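Local coordinates for protein-glutamine gamma-glutamyltransferase (Pseudomonas aeruginosa PAO1, PDB 6G49) that shows transglutaminase activity in vitro, linking protein glutamine to protein lysine side chains, is critical for the bacterium's viability and might serve a function linked to the cell wall, at residues Q88-W92 against D169-R175; G258-R262 against V290-Q294; V34-S38 against L49-E54; Y267-E271 against V281-D285; N184-L190 against V231-D237. All coordinates share one frame; numbering follows the deposited sequence. Where two conformers were deposited one is given.

Contact 1 (Q88-W92 against D169-R175)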
# COMPACT_ATOMS: atom_id res chain seq x y z
N GLN A 88 6.06 -6.28 8.12
CA GLN A 88 5.41 -7.52 7.64
C GLN A 88 5.27 -8.52 8.81
O GLN A 88 6.22 -8.67 9.61
CB GLN A 88 6.27 -8.18 6.54
CG GLN A 88 5.68 -9.41 5.92
CD GLN A 88 6.56 -9.95 4.80
OE1 GLN A 88 7.76 -10.17 4.99
NE2 GLN A 88 5.93 -10.04 3.64
N ALA A 89 4.12 -9.17 8.82
CA ALA A 89 3.83 -10.34 9.71
C ALA A 89 3.97 -11.61 8.89
O ALA A 89 3.80 -11.63 7.69
CB ALA A 89 2.47 -10.18 10.30
N PRO A 90 4.14 -12.77 9.53
CA PRO A 90 4.00 -14.04 8.80
C PRO A 90 2.62 -14.26 8.20
O PRO A 90 1.62 -13.87 8.79
CB PRO A 90 4.31 -15.09 9.87
CG PRO A 90 4.97 -14.34 10.99
CD PRO A 90 4.46 -12.90 10.95
N GLN A 91 2.53 -14.96 7.05
CA GLN A 91 1.26 -15.16 6.33
C GLN A 91 1.03 -16.68 6.13
O GLN A 91 1.98 -17.48 6.27
CB GLN A 91 1.25 -14.47 4.95
CG GLN A 91 1.55 -12.96 4.98
CD GLN A 91 0.49 -12.16 5.71
OE1 GLN A 91 -0.69 -12.49 5.68
NE2 GLN A 91 0.92 -11.14 6.44
N TRP A 92 -0.19 -17.03 5.70
CA TRP A 92 -0.54 -18.39 5.25
C TRP A 92 -1.12 -18.25 3.83
O TRP A 92 -1.07 -17.18 3.26
CB TRP A 92 -1.48 -19.09 6.24
CG TRP A 92 -2.68 -18.30 6.69
CD1 TRP A 92 -3.93 -18.31 6.13
CD2 TRP A 92 -2.78 -17.42 7.83
NE1 TRP A 92 -4.79 -17.50 6.84
CE2 TRP A 92 -4.10 -16.92 7.86
CE3 TRP A 92 -1.87 -16.97 8.81
CZ2 TRP A 92 -4.53 -16.01 8.83
CZ3 TRP A 92 -2.30 -16.08 9.77
CH2 TRP A 92 -3.61 -15.61 9.77
N ASP A 169 -11.03 -14.01 8.62
CA ASP A 169 -10.48 -14.87 9.59
C ASP A 169 -10.31 -14.11 10.91
O ASP A 169 -9.81 -12.99 10.92
CB ASP A 169 -9.10 -15.38 9.19
CG ASP A 169 -8.56 -16.45 10.10
OD1 ASP A 169 -8.14 -16.16 11.26
OD2 ASP A 169 -8.44 -17.55 9.62
N PRO A 170 -10.77 -14.62 12.07
CA PRO A 170 -10.61 -13.89 13.34
C PRO A 170 -9.18 -13.50 13.70
O PRO A 170 -9.02 -12.43 14.27
CB PRO A 170 -11.25 -14.85 14.39
CG PRO A 170 -11.16 -16.17 13.71
CD PRO A 170 -11.46 -15.91 12.25
N ARG A 171 -8.19 -14.30 13.33
CA ARG A 171 -6.80 -13.99 13.59
C ARG A 171 -6.39 -12.76 12.76
O ARG A 171 -5.68 -11.91 13.27
CB ARG A 171 -5.88 -15.16 13.30
CG ARG A 171 -6.05 -16.34 14.24
CD ARG A 171 -5.37 -17.58 13.64
NE ARG A 171 -5.87 -17.86 12.31
CZ ARG A 171 -5.50 -18.89 11.55
NH1 ARG A 171 -4.56 -19.71 11.97
NH2 ARG A 171 -6.07 -19.08 10.37
N THR A 172 -6.81 -12.74 11.49
CA THR A 172 -6.50 -11.61 10.60
C THR A 172 -7.14 -10.31 11.11
O THR A 172 -6.55 -9.24 11.14
CB THR A 172 -6.96 -11.90 9.17
OG1 THR A 172 -6.30 -13.13 8.83
CG2 THR A 172 -6.48 -10.82 8.24
N ARG A 173 -8.40 -10.42 11.53
CA ARG A 173 -9.11 -9.31 12.13
C ARG A 173 -8.34 -8.77 13.36
O ARG A 173 -8.13 -7.56 13.47
CB ARG A 173 -10.55 -9.70 12.45
CG ARG A 173 -11.45 -8.55 12.82
CD ARG A 173 -12.89 -9.08 13.02
NE ARG A 173 -13.88 -8.07 13.11
CZ ARG A 173 -15.17 -8.36 12.90
NH1 ARG A 173 -15.51 -9.60 12.57
NH2 ARG A 173 -16.06 -7.41 12.99
N TRP A 174 -7.97 -9.66 14.29
CA TRP A 174 -7.30 -9.29 15.49
C TRP A 174 -5.97 -8.61 15.18
O TRP A 174 -5.59 -7.57 15.77
CB TRP A 174 -7.09 -10.50 16.41
CG TRP A 174 -6.80 -10.16 17.83
CD1 TRP A 174 -5.63 -10.10 18.51
CD2 TRP A 174 -7.82 -9.78 18.77
NE1 TRP A 174 -5.86 -9.70 19.81
CE2 TRP A 174 -7.18 -9.46 19.98
CE3 TRP A 174 -9.21 -9.70 18.67
CZ2 TRP A 174 -7.91 -9.14 21.14
CZ3 TRP A 174 -9.92 -9.37 19.80
CH2 TRP A 174 -9.27 -9.08 21.00
N ARG A 175 -5.20 -9.22 14.28
CA ARG A 175 -3.88 -8.74 13.91
C ARG A 175 -3.99 -7.30 13.36
O ARG A 175 -3.11 -6.49 13.65
CB ARG A 175 -3.31 -9.66 12.83
CG ARG A 175 -2.09 -9.11 12.12
CD ARG A 175 -1.70 -10.08 11.01
NE ARG A 175 -1.06 -11.25 11.54
CZ ARG A 175 -0.39 -12.14 10.79
NH1 ARG A 175 -0.38 -11.97 9.47
NH2 ARG A 175 0.33 -13.11 11.38
O HOH W 1 -2.70 -11.37 7.21
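Arg175, at the end of the short N-capped helix 170-175, grips the carbonyl of Pro90, while a cation-pi stack of Arg171 on Trp92 closes the outer side of the contact. Loop 88-92 follows strand 86-87 in the N-terminal part of the periplasmic domain, away from the active site. The inner part is compact. Arg175 NH1 and NH2 both donate to Pro90 O, at 2.8 and 3.0 Å respectively, a forked end-on hold with the oxygen close to the guanidinium plane. Ala89 CB rests over the centre of one face of this group, 3.5 Å from Arg175 CZ. Over the opposite face the approach is looser, with Trp92 CZ3 4.3 Å from Arg175 NH2. Glu79 of strand 72-81 forms a salt bridge with Arg175 NH1, probably offsetting its charge, and accepts from Gln91 NE2.

Toward solvent the packing opens out. The Arg171 guanidinium lies over the rim of the Trp92 ring with the planes 28° apart, its CZ 4.3 Å from the centroid of the six-membered ring. A bend at chi3 (-55°) folds the Arg171 chain back so that it can also take Asp169 side-on, and this salt bridge restrains the rotation of the stacked group. Asp169 OD1 thus serves two donors, Arg171 N in the capping bond at 2.8 Å and Arg171 NE at 3.0 Å.

Contact 2 (G258-R262 against V290-Q294)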
# COMPACT_ATOMS: atom_id res chain seq x y z
N GLY A 258 -11.34 1.11 15.70
CA GLY A 258 -11.92 -0.22 15.64
C GLY A 258 -12.17 -0.76 14.24
O GLY A 258 -12.90 -1.71 14.11
N ILE A 259 -11.48 -0.22 13.22
CA ILE A 259 -11.60 -0.63 11.83
C ILE A 259 -10.32 -1.38 11.48
O ILE A 259 -9.24 -0.77 11.55
CB ILE A 259 -11.84 0.57 10.88
CG1 ILE A 259 -13.13 1.31 11.24
CG2 ILE A 259 -11.84 0.08 9.43
CD1 ILE A 259 -13.40 2.56 10.48
N PRO A 260 -10.37 -2.68 11.11
CA PRO A 260 -9.13 -3.39 10.77
C PRO A 260 -8.54 -2.73 9.52
O PRO A 260 -9.27 -2.40 8.59
CB PRO A 260 -9.59 -4.82 10.52
CG PRO A 260 -10.94 -4.91 11.22
CD PRO A 260 -11.57 -3.55 10.98
N ALA A 261 -7.22 -2.49 9.58
CA ALA A 261 -6.55 -1.74 8.50
C ALA A 261 -5.10 -2.15 8.48
O ALA A 261 -4.53 -2.51 9.51
CB ALA A 261 -6.68 -0.25 8.73
N ARG A 262 -4.46 -2.03 7.29
CA ARG A 262 -3.05 -2.36 7.18
C ARG A 262 -2.46 -1.46 6.10
O ARG A 262 -3.20 -0.90 5.28
CB ARG A 262 -2.78 -3.85 6.93
CG ARG A 262 -3.49 -4.40 5.71
CD ARG A 262 -3.35 -5.92 5.64
NE ARG A 262 -4.18 -6.45 4.58
CZ ARG A 262 -4.73 -7.67 4.55
NH1 ARG A 262 -4.52 -8.54 5.54
NH2 ARG A 262 -5.49 -8.01 3.50
N VAL A 290 -3.22 2.28 1.94
CA VAL A 290 -3.99 1.63 3.04
C VAL A 290 -5.03 0.70 2.43
O VAL A 290 -5.60 0.95 1.37
CB VAL A 290 -4.63 2.69 3.95
CG1 VAL A 290 -5.53 2.06 5.03
CG2 VAL A 290 -3.57 3.56 4.57
N GLU A 291 -5.35 -0.36 3.16
CA GLU A 291 -6.64 -1.07 2.95
C GLU A 291 -7.27 -1.33 4.32
O GLU A 291 -6.56 -1.56 5.34
CB GLU A 291 -6.50 -2.33 2.09
CG GLU A 291 -5.60 -3.39 2.66
CD GLU A 291 -5.34 -4.55 1.71
OE1 GLU A 291 -4.64 -5.49 2.10
OE2 GLU A 291 -5.80 -4.48 0.56
N TYR A 292 -8.59 -1.31 4.31
CA TYR A 292 -9.36 -1.53 5.52
C TYR A 292 -10.47 -2.54 5.20
O TYR A 292 -10.94 -2.68 4.07
CB TYR A 292 -9.90 -0.22 6.08
CG TYR A 292 -10.98 0.45 5.26
CD1 TYR A 292 -10.69 1.16 4.09
CD2 TYR A 292 -12.31 0.26 5.58
CE1 TYR A 292 -11.72 1.67 3.30
CE2 TYR A 292 -13.33 0.79 4.80
CZ TYR A 292 -13.04 1.49 3.67
OH TYR A 292 -14.12 1.98 3.00
N TRP A 293 -10.98 -3.13 6.28
CA TRP A 293 -11.95 -4.20 6.16
C TRP A 293 -13.27 -3.78 6.77
O TRP A 293 -13.33 -3.15 7.83
CB TRP A 293 -11.43 -5.46 6.87
CG TRP A 293 -12.34 -6.64 6.68
CD1 TRP A 293 -12.35 -7.53 5.63
CD2 TRP A 293 -13.41 -7.03 7.56
NE1 TRP A 293 -13.39 -8.41 5.79
CE2 TRP A 293 -14.06 -8.12 6.95
CE3 TRP A 293 -13.90 -6.52 8.76
CZ2 TRP A 293 -15.16 -8.76 7.53
CZ3 TRP A 293 -15.01 -7.13 9.32
CH2 TRP A 293 -15.58 -8.27 8.74
N GLN A 294 -14.32 -4.27 6.13
CA GLN A 294 -15.67 -4.17 6.73
C GLN A 294 -16.46 -5.39 6.29
O GLN A 294 -16.18 -6.05 5.30
CB GLN A 294 -16.33 -2.86 6.31
CG GLN A 294 -16.78 -2.83 4.87
CD GLN A 294 -17.08 -1.41 4.46
OE1 GLN A 294 -16.36 -0.81 3.66
NE2 GLN A 294 -18.13 -0.87 5.06
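Arg262 and Glu291 face each other as a hydrogen-bonded pair of an antiparallel sheet in the transglutaminase-like core, and their side chains lean together on one face of it. Both leave the backbone with CG between N and the carbonyl carbon (chi1 56° for Arg262) and then run extended. The guanidinium and carboxylate planes are turned 49° apart. Arg262 NE meets Glu291 OE1 on its anti side at 2.7 Å, forming a salt bridge, and Arg262 NH2 adds a weak bond to the same oxygen. Further partners are Arg164 and Arg74 for Glu291 OE2, and Glu79 for Arg262 NH1, so the buried charges probably offset one another in part.

The next pair, Ala261 and Tyr292, is non-hydrogen-bonded and points to the other face. There Ile259 lies alongside Tyr292, both pointing the same way, with Ile259 CG2 3.9 Å from Tyr292 CB. Pro260 CB packs at 4.1 Å against Trp293 CB, while Trp293 N donates to Pro260 O at 3.0 Å and carries the pairing beyond the regular strand.

Strand 286-294 is flanked on its other side by strand 298-302. Ile259, Ala261 and Tyr292 pack on Leu254 of helix 243-256, which begins at Cys243, the nucleophile by similarity, and Tyr292 also touches helix 201-214.

Contact 3 (V34-S38 against L49-E54)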
# COMPACT_ATOMS: atom_id res chain seq x y z
N VAL A 34 21.51 -3.87 -2.75
CA VAL A 34 20.36 -3.87 -3.72
C VAL A 34 19.26 -2.98 -3.11
O VAL A 34 18.54 -3.39 -2.19
CB VAL A 34 19.91 -5.31 -4.03
CG1 VAL A 34 18.62 -5.39 -4.84
CG2 VAL A 34 21.00 -6.11 -4.73
N THR A 35 19.19 -1.73 -3.60
CA THR A 35 18.13 -0.76 -3.26
C THR A 35 16.75 -1.36 -3.57
O THR A 35 16.57 -2.08 -4.56
CB THR A 35 18.30 0.51 -4.09
OG1 THR A 35 19.54 1.12 -3.74
CG2 THR A 35 17.18 1.52 -3.90
N GLY A 36 15.78 -1.10 -2.70
CA GLY A 36 14.43 -1.65 -2.93
C GLY A 36 13.63 -1.64 -1.65
O GLY A 36 14.11 -1.14 -0.58
N LEU A 37 12.37 -2.07 -1.74
CA LEU A 37 11.52 -2.18 -0.61
C LEU A 37 12.02 -3.28 0.31
O LEU A 37 12.41 -4.32 -0.18
CB LEU A 37 10.09 -2.57 -1.01
CG LEU A 37 9.29 -1.49 -1.72
CD1 LEU A 37 8.02 -2.12 -2.28
CD2 LEU A 37 8.96 -0.38 -0.74
N SER A 38 11.85 -3.08 1.61
CA SER A 38 12.12 -4.15 2.55
C SER A 38 10.87 -4.43 3.37
O SER A 38 9.80 -3.88 3.07
CB SER A 38 13.28 -3.76 3.41
OG SER A 38 12.88 -2.79 4.28
N LEU A 49 13.74 5.94 -1.00
CA LEU A 49 13.54 5.37 -2.35
C LEU A 49 13.07 6.40 -3.37
O LEU A 49 13.35 6.26 -4.58
CB LEU A 49 12.55 4.18 -2.34
CG LEU A 49 13.02 2.89 -1.68
CD1 LEU A 49 11.85 1.86 -1.63
CD2 LEU A 49 14.22 2.23 -2.38
N GLY A 50 12.32 7.39 -2.92
CA GLY A 50 11.86 8.48 -3.75
C GLY A 50 13.01 9.21 -4.41
O GLY A 50 12.77 9.98 -5.36
N ARG A 51 14.21 9.06 -3.81
CA ARG A 51 15.44 9.71 -4.23
C ARG A 51 16.30 8.79 -5.12
O ARG A 51 17.38 9.20 -5.57
CB ARG A 51 16.17 10.27 -2.99
CG ARG A 51 15.35 11.37 -2.32
CD ARG A 51 16.08 12.20 -1.27
NE ARG A 51 16.60 11.37 -0.20
CZ ARG A 51 15.98 11.12 0.96
NH1 ARG A 51 14.81 11.66 1.25
NH2 ARG A 51 16.54 10.30 1.84
N SER A 52 15.86 7.55 -5.40
CA SER A 52 16.60 6.59 -6.23
C SER A 52 15.93 6.47 -7.61
O SER A 52 14.70 6.30 -7.71
CB SER A 52 16.69 5.20 -5.63
OG SER A 52 17.29 4.28 -6.53
N ALA A 53 16.76 6.55 -8.68
CA ALA A 53 16.28 6.31 -10.04
C ALA A 53 16.66 4.93 -10.55
O ALA A 53 16.66 4.67 -11.79
CB ALA A 53 16.78 7.41 -10.97
N GLU A 54 17.01 3.98 -9.68
CA GLU A 54 17.26 2.68 -10.11
C GLU A 54 15.97 2.05 -10.63
O GLU A 54 14.88 2.30 -10.12
CB GLU A 54 17.91 1.85 -9.02
CG GLU A 54 19.30 2.38 -8.74
CD GLU A 54 20.16 1.48 -7.91
OE1 GLU A 54 21.28 1.20 -8.36
OE2 GLU A 54 19.69 1.07 -6.88
O HOH W 2 20.72 -1.59 -6.15
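Gly36, in the extended run 34-38, comes nearest to Leu49, in the weakly bonded helical turn about 49-50, with the two CA atoms 7.1 Å apart. Gly36 has phi 162° and psi 178°, a nearly fully stretched conformation suited to glycine, while segment 49-54 turns back through a bond from Ser52 N to Leu49 O. Leu49 packs through both methyls. Its CD2 presses on Thr35 CG2 at 3.4 Å, tighter than usual carbon contact, where the two side chains run antiparallel alongside one another. Thr35 CG2 lies opposite its backbone N (OG1 chi1 -64°), which turns the methyl to Leu49 and leaves OG1 for Glu54. Leu49 CD1 meets Leu37 CD2 at 3.8 Å, one leucine nearly perpendicular to the other.

Both segments belong to the N-terminal part of the periplasmic domain. Beyond the leucine lies an ST turn, in which Ser52 OG accepts from Glu54 N at 3.2 Å. This turn leads into strand 55-61, and the extended Glu54 chain brings OE2 obliquely to Thr35: Thr35 OG1 donates it a weak bond at 3.1 Å, and a water that accepts from Thr35 N donates to the same oxygen. The Leu37 side chain lies about 8 Å from those of Cys243 and His287, active-site residues by similarity.

Contact 4 (Y267-E271 against V281-D285)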
# COMPACT_ATOMS: atom_id res chain seq x y z
N TYR A 267 4.58 0.01 -5.46
CA TYR A 267 4.93 1.10 -6.34
C TYR A 267 3.62 1.65 -6.91
O TYR A 267 2.64 0.90 -6.99
CB TYR A 267 5.82 0.61 -7.49
CG TYR A 267 7.14 0.07 -7.03
CD1 TYR A 267 7.27 -1.23 -6.56
CD2 TYR A 267 8.23 0.92 -6.94
CE1 TYR A 267 8.48 -1.71 -6.06
CE2 TYR A 267 9.44 0.46 -6.43
CZ TYR A 267 9.55 -0.84 -5.97
OH TYR A 267 10.75 -1.27 -5.49
N GLN A 268 3.64 2.91 -7.33
CA GLN A 268 2.46 3.47 -7.99
C GLN A 268 2.94 4.18 -9.26
O GLN A 268 3.75 5.08 -9.13
CB GLN A 268 1.67 4.39 -7.06
CG GLN A 268 0.25 4.63 -7.51
CD GLN A 268 0.06 5.45 -8.77
OE1 GLN A 268 0.83 6.34 -9.03
NE2 GLN A 268 -1.02 5.17 -9.49
N GLY A 269 2.30 3.81 -10.37
CA GLY A 269 2.50 4.53 -11.62
C GLY A 269 3.47 3.80 -12.51
O GLY A 269 3.38 2.62 -12.77
N GLY A 270 4.37 4.58 -13.09
CA GLY A 270 5.35 4.08 -14.03
C GLY A 270 5.58 5.07 -15.15
O GLY A 270 4.86 6.03 -15.30
N GLU A 271 6.62 4.82 -15.93
CA GLU A 271 7.02 5.69 -17.02
C GLU A 271 6.92 4.95 -18.35
O GLU A 271 7.52 3.92 -18.52
CB GLU A 271 8.46 6.12 -16.76
CG GLU A 271 8.68 6.88 -15.45
CD GLU A 271 8.64 6.03 -14.18
OE1 GLU A 271 9.44 5.11 -14.01
OE2 GLU A 271 7.81 6.31 -13.31
N VAL A 281 9.13 1.04 -14.19
CA VAL A 281 8.81 1.44 -12.81
C VAL A 281 10.15 1.53 -12.08
O VAL A 281 10.84 0.50 -11.92
CB VAL A 281 7.82 0.46 -12.16
CG1 VAL A 281 7.50 0.95 -10.75
CG2 VAL A 281 6.55 0.35 -12.97
N HIS A 282 10.50 2.75 -11.69
CA HIS A 282 11.77 2.97 -10.96
C HIS A 282 11.51 3.01 -9.46
O HIS A 282 10.38 3.15 -9.00
CB HIS A 282 12.39 4.28 -11.45
CG HIS A 282 12.80 4.24 -12.88
ND1 HIS A 282 11.91 4.63 -13.89
CD2 HIS A 282 13.99 3.95 -13.46
CE1 HIS A 282 12.57 4.57 -15.05
NE2 HIS A 282 13.84 4.15 -14.84
N GLN A 283 12.62 3.03 -8.70
CA GLN A 283 12.51 3.05 -7.24
C GLN A 283 11.79 4.31 -6.81
O GLN A 283 11.09 4.29 -5.74
CB GLN A 283 13.87 2.88 -6.56
CG GLN A 283 14.52 1.53 -6.77
CD GLN A 283 13.70 0.33 -6.36
OE1 GLN A 283 12.74 0.49 -5.58
NE2 GLN A 283 14.13 -0.85 -6.79
N PHE A 284 11.88 5.44 -7.53
CA PHE A 284 11.21 6.65 -7.12
C PHE A 284 9.69 6.53 -7.15
O PHE A 284 9.00 7.44 -6.61
CB PHE A 284 11.70 7.89 -7.90
CG PHE A 284 11.58 7.86 -9.41
CD1 PHE A 284 10.37 7.80 -10.07
CD2 PHE A 284 12.73 7.84 -10.19
CE1 PHE A 284 10.31 7.79 -11.45
CE2 PHE A 284 12.66 7.82 -11.58
CZ PHE A 284 11.45 7.78 -12.20
N ASP A 285 9.17 5.50 -7.81
CA ASP A 285 7.73 5.23 -7.84
C ASP A 285 7.29 4.43 -6.60
O ASP A 285 6.08 4.08 -6.51
CB ASP A 285 7.36 4.47 -9.09
CG ASP A 285 7.53 5.28 -10.37
OD1 ASP A 285 7.22 6.47 -10.33
OD2 ASP A 285 8.09 4.73 -11.35
O HOH W 3 4.79 7.16 -11.68
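Tyr267 and Gly270 run close beside Asp285 and Val281, with CA atoms 5.2 Å apart for Tyr267 and Asp285, and Gln268 N donates to Asp285 O. The contact closes the base of the hairpin of strands 271-273 and 278-282, where a 3-10 turn at 283-285 follows the second strand. At its polar side lies a His-carboxylate hydrogen bond: His282 ND1 reaches Glu271 OE1 at a very short 2.5 Å, with the oxygen near the plane of the imidazole ring and the donor on its anti side, tilted out of the carboxylate plane. Glu271 gets there by a bend at chi2 (74°), which brings its carboxylate back toward His282 and Asp285. The other oxygen, Glu271 OE2, stands 2.5 Å from Asp285 OD2, the two carboxylates approaching from the two segments with their planes only 27° apart; at this distance one of the acids is probably protonated. Asp285 OD2 also accepts from His282 N at 3.1 Å.

On the other side the Tyr267 side chain lies along the 3-10 turn. Tyr267 CB packs on Val281 CG1 at 3.7 Å, and its OH donates to Gln283 OE1 at 2.7 Å, the amide being turned 58° from the ring. Gln268, pointing away from the turn, touches His287, an active-site residue by similarity. A water accepting from Gly270 N gives a hydrogen to Asp285 OD1 at 2.9 Å.

Contact 5 (N184-L190 against V231-D237)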
# COMPACT_ATOMS: atom_id res chain seq x y z
N ASN A 184 1.20 8.21 21.03
CA ASN A 184 0.23 8.84 20.11
C ASN A 184 -1.15 9.01 20.70
O ASN A 184 -2.17 8.68 20.10
CB ASN A 184 0.21 8.08 18.78
CG ASN A 184 1.54 8.13 18.09
OD1 ASN A 184 2.04 9.24 17.76
ND2 ASN A 184 2.16 6.96 17.88
N PRO A 185 -1.26 9.62 21.92
CA PRO A 185 -2.56 9.82 22.53
C PRO A 185 -3.48 10.76 21.72
O PRO A 185 -4.69 10.59 21.72
CB PRO A 185 -2.18 10.46 23.89
CG PRO A 185 -0.86 11.16 23.63
CD PRO A 185 -0.14 10.18 22.70
N ARG A 186 -2.91 11.74 21.02
CA ARG A 186 -3.75 12.67 20.27
C ARG A 186 -4.47 11.93 19.12
O ARG A 186 -5.62 12.18 18.81
CB ARG A 186 -2.97 13.92 19.83
CG ARG A 186 -2.57 14.84 20.99
CD ARG A 186 -1.85 16.10 20.48
NE ARG A 186 -0.46 15.87 20.08
CZ ARG A 186 0.29 16.68 19.32
NH1 ARG A 186 -0.23 17.80 18.81
NH2 ARG A 186 1.55 16.36 19.09
N ALA A 187 -3.74 11.06 18.43
CA ALA A 187 -4.32 10.32 17.34
C ALA A 187 -5.39 9.35 17.82
O ALA A 187 -6.43 9.17 17.14
CB ALA A 187 -3.21 9.61 16.57
N ARG A 188 -5.17 8.75 19.01
CA ARG A 188 -6.16 7.89 19.61
C ARG A 188 -7.42 8.70 19.96
O ARG A 188 -8.54 8.25 19.73
CB ARG A 188 -5.59 7.18 20.84
CG ARG A 188 -4.69 6.00 20.54
CD ARG A 188 -4.06 5.51 21.83
NE ARG A 188 -2.65 5.21 21.66
CZ ARG A 188 -2.17 4.01 21.34
NH1 ARG A 188 -2.95 2.93 21.41
NH2 ARG A 188 -0.92 3.88 20.95
N ALA A 189 -7.23 9.93 20.47
CA ALA A 189 -8.41 10.81 20.76
C ALA A 189 -9.20 11.14 19.49
O ALA A 189 -10.42 11.12 19.46
CB ALA A 189 -7.94 12.08 21.46
N LEU A 190 -8.49 11.45 18.39
CA LEU A 190 -9.13 11.68 17.13
C LEU A 190 -9.94 10.45 16.70
O LEU A 190 -11.05 10.59 16.25
CB LEU A 190 -8.08 12.06 16.09
CG LEU A 190 -8.59 12.20 14.66
CD1 LEU A 190 -9.57 13.36 14.50
CD2 LEU A 190 -7.44 12.36 13.68
N VAL A 231 3.00 9.71 15.00
CA VAL A 231 1.75 9.87 14.32
C VAL A 231 1.12 11.21 14.75
O VAL A 231 0.62 11.97 13.92
CB VAL A 231 0.80 8.68 14.57
CG1 VAL A 231 -0.58 8.88 13.99
CG2 VAL A 231 1.43 7.40 14.05
N ASP A 232 1.08 11.48 16.05
CA ASP A 232 0.54 12.78 16.55
C ASP A 232 1.30 13.95 15.89
O ASP A 232 0.65 14.91 15.47
CB ASP A 232 0.71 12.88 18.07
CG ASP A 232 -0.25 12.04 18.88
OD1 ASP A 232 -1.01 11.26 18.26
OD2 ASP A 232 -0.20 12.15 20.19
N ASP A 233 2.62 13.88 15.93
CA ASP A 233 3.49 14.99 15.45
C ASP A 233 3.17 15.29 13.97
O ASP A 233 3.01 16.45 13.53
CB ASP A 233 4.97 14.71 15.70
CG ASP A 233 5.34 14.68 17.18
OD1 ASP A 233 4.51 15.09 18.01
OD2 ASP A 233 6.41 14.14 17.47
N PHE A 234 3.06 14.23 13.17
CA PHE A 234 2.70 14.37 11.77
C PHE A 234 1.29 14.91 11.60
O PHE A 234 1.08 15.85 10.85
CB PHE A 234 2.92 13.05 11.01
CG PHE A 234 2.26 13.05 9.66
CD1 PHE A 234 2.80 13.79 8.60
CD2 PHE A 234 1.14 12.27 9.41
CE1 PHE A 234 2.17 13.79 7.36
CE2 PHE A 234 0.52 12.26 8.17
CZ PHE A 234 1.06 13.00 7.12
N LEU A 235 0.27 14.32 12.25
CA LEU A 235 -1.11 14.73 11.96
C LEU A 235 -1.45 16.16 12.45
O LEU A 235 -2.34 16.75 11.92
CB LEU A 235 -2.10 13.77 12.63
CG LEU A 235 -2.21 12.42 11.98
CD1 LEU A 235 -3.11 11.49 12.81
CD2 LEU A 235 -2.75 12.57 10.56
N PHE A 236 -0.84 16.56 13.57
CA PHE A 236 -1.34 17.76 14.32
C PHE A 236 -0.28 18.87 14.39
O PHE A 236 -0.64 19.99 14.74
CB PHE A 236 -1.81 17.38 15.72
CG PHE A 236 -2.80 16.25 15.71
CD1 PHE A 236 -4.04 16.40 15.12
CD2 PHE A 236 -2.49 15.05 16.33
CE1 PHE A 236 -4.94 15.35 15.11
CE2 PHE A 236 -3.40 14.00 16.31
CZ PHE A 236 -4.61 14.15 15.68
N ASP A 237 0.99 18.57 14.15
CA ASP A 237 2.11 19.55 14.29
C ASP A 237 2.72 19.87 12.93
O ASP A 237 2.51 20.96 12.39
CB ASP A 237 3.12 19.12 15.35
CG ASP A 237 2.53 18.87 16.73
OD1 ASP A 237 1.36 19.30 16.96
OD2 ASP A 237 3.23 18.22 17.57
O HOH W 4 4.71 7.07 16.14
O HOH W 5 1.37 13.90 21.27
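The guanidinium of Arg186 has Asp232 O and Phe236 CD2 over one face, and Asp233 OD1 and the carboxylate of Asp237 at its edge; the Phe236 ring presents its edge to Ala187 N and Leu190 CD2 and carries Leu235 CB on one face. These groups join helices 185-190 and 231-237, whose axes come within 8.5 Å at 63° and mesh as knobs into holes: Arg186 sits among Asp232, Asp233, Phe236 and Asp237, and Ala187 among Val231, Asp232, Leu235 and Phe236. Asn184 and Ala187 rest on Phe252, and Val231 on Ala249, of helix 243-256.

At the exposed end a bend at chi3 (-76°) brings Arg186 to Asp237, held end-on, NH1 to OD1 and NH2 to OD2, both at 2.9 Å and almost straight. Its NH2 is 3.4 Å from Asp233 OD1 in a further salt bridge, while Asp233 OD2 accepts from Gly227 N.

Deeper in, Asp232 OD2 accepts from Arg186 N, and OD1, met from above the carboxylate plane, takes Ala187 N at 2.7 Å. The partly positive helix N-terminus and Arg186 would probably favour an ionised Asp232. Asn184, at the N-cap position, makes no capping bond with its side chain but turns it to the other helix, where OD1 accepts from Asp232 N at 3.0 Å. A water accepts from Arg186 NE at 2.9 Å and donates to Asp232 OD2 at 2.6 Å.

Along the chain contact 3 closes first, then contacts 1 and 5, while contact 4 lies within the span between the two segments of contact 2. Contacts 1 and 2, with centres 12 Å apart, touch where Arg173 packs on Pro260 and Trp293. Contacts 3 and 4, with centres 10 Å apart, meet through a probable hydrogen bond between Glu54 O and Gln283 N, which joins the N-terminal part of the periplasmic domain to its transglutaminase-like core. Contacts 2 and 4 lie within that core and share a large antiparallel sheet, but stand about 25 Å apart between centres, on opposite sides of the chain's centre. The helical contact 5 stands about 18 Å from contact 2, centre to centre.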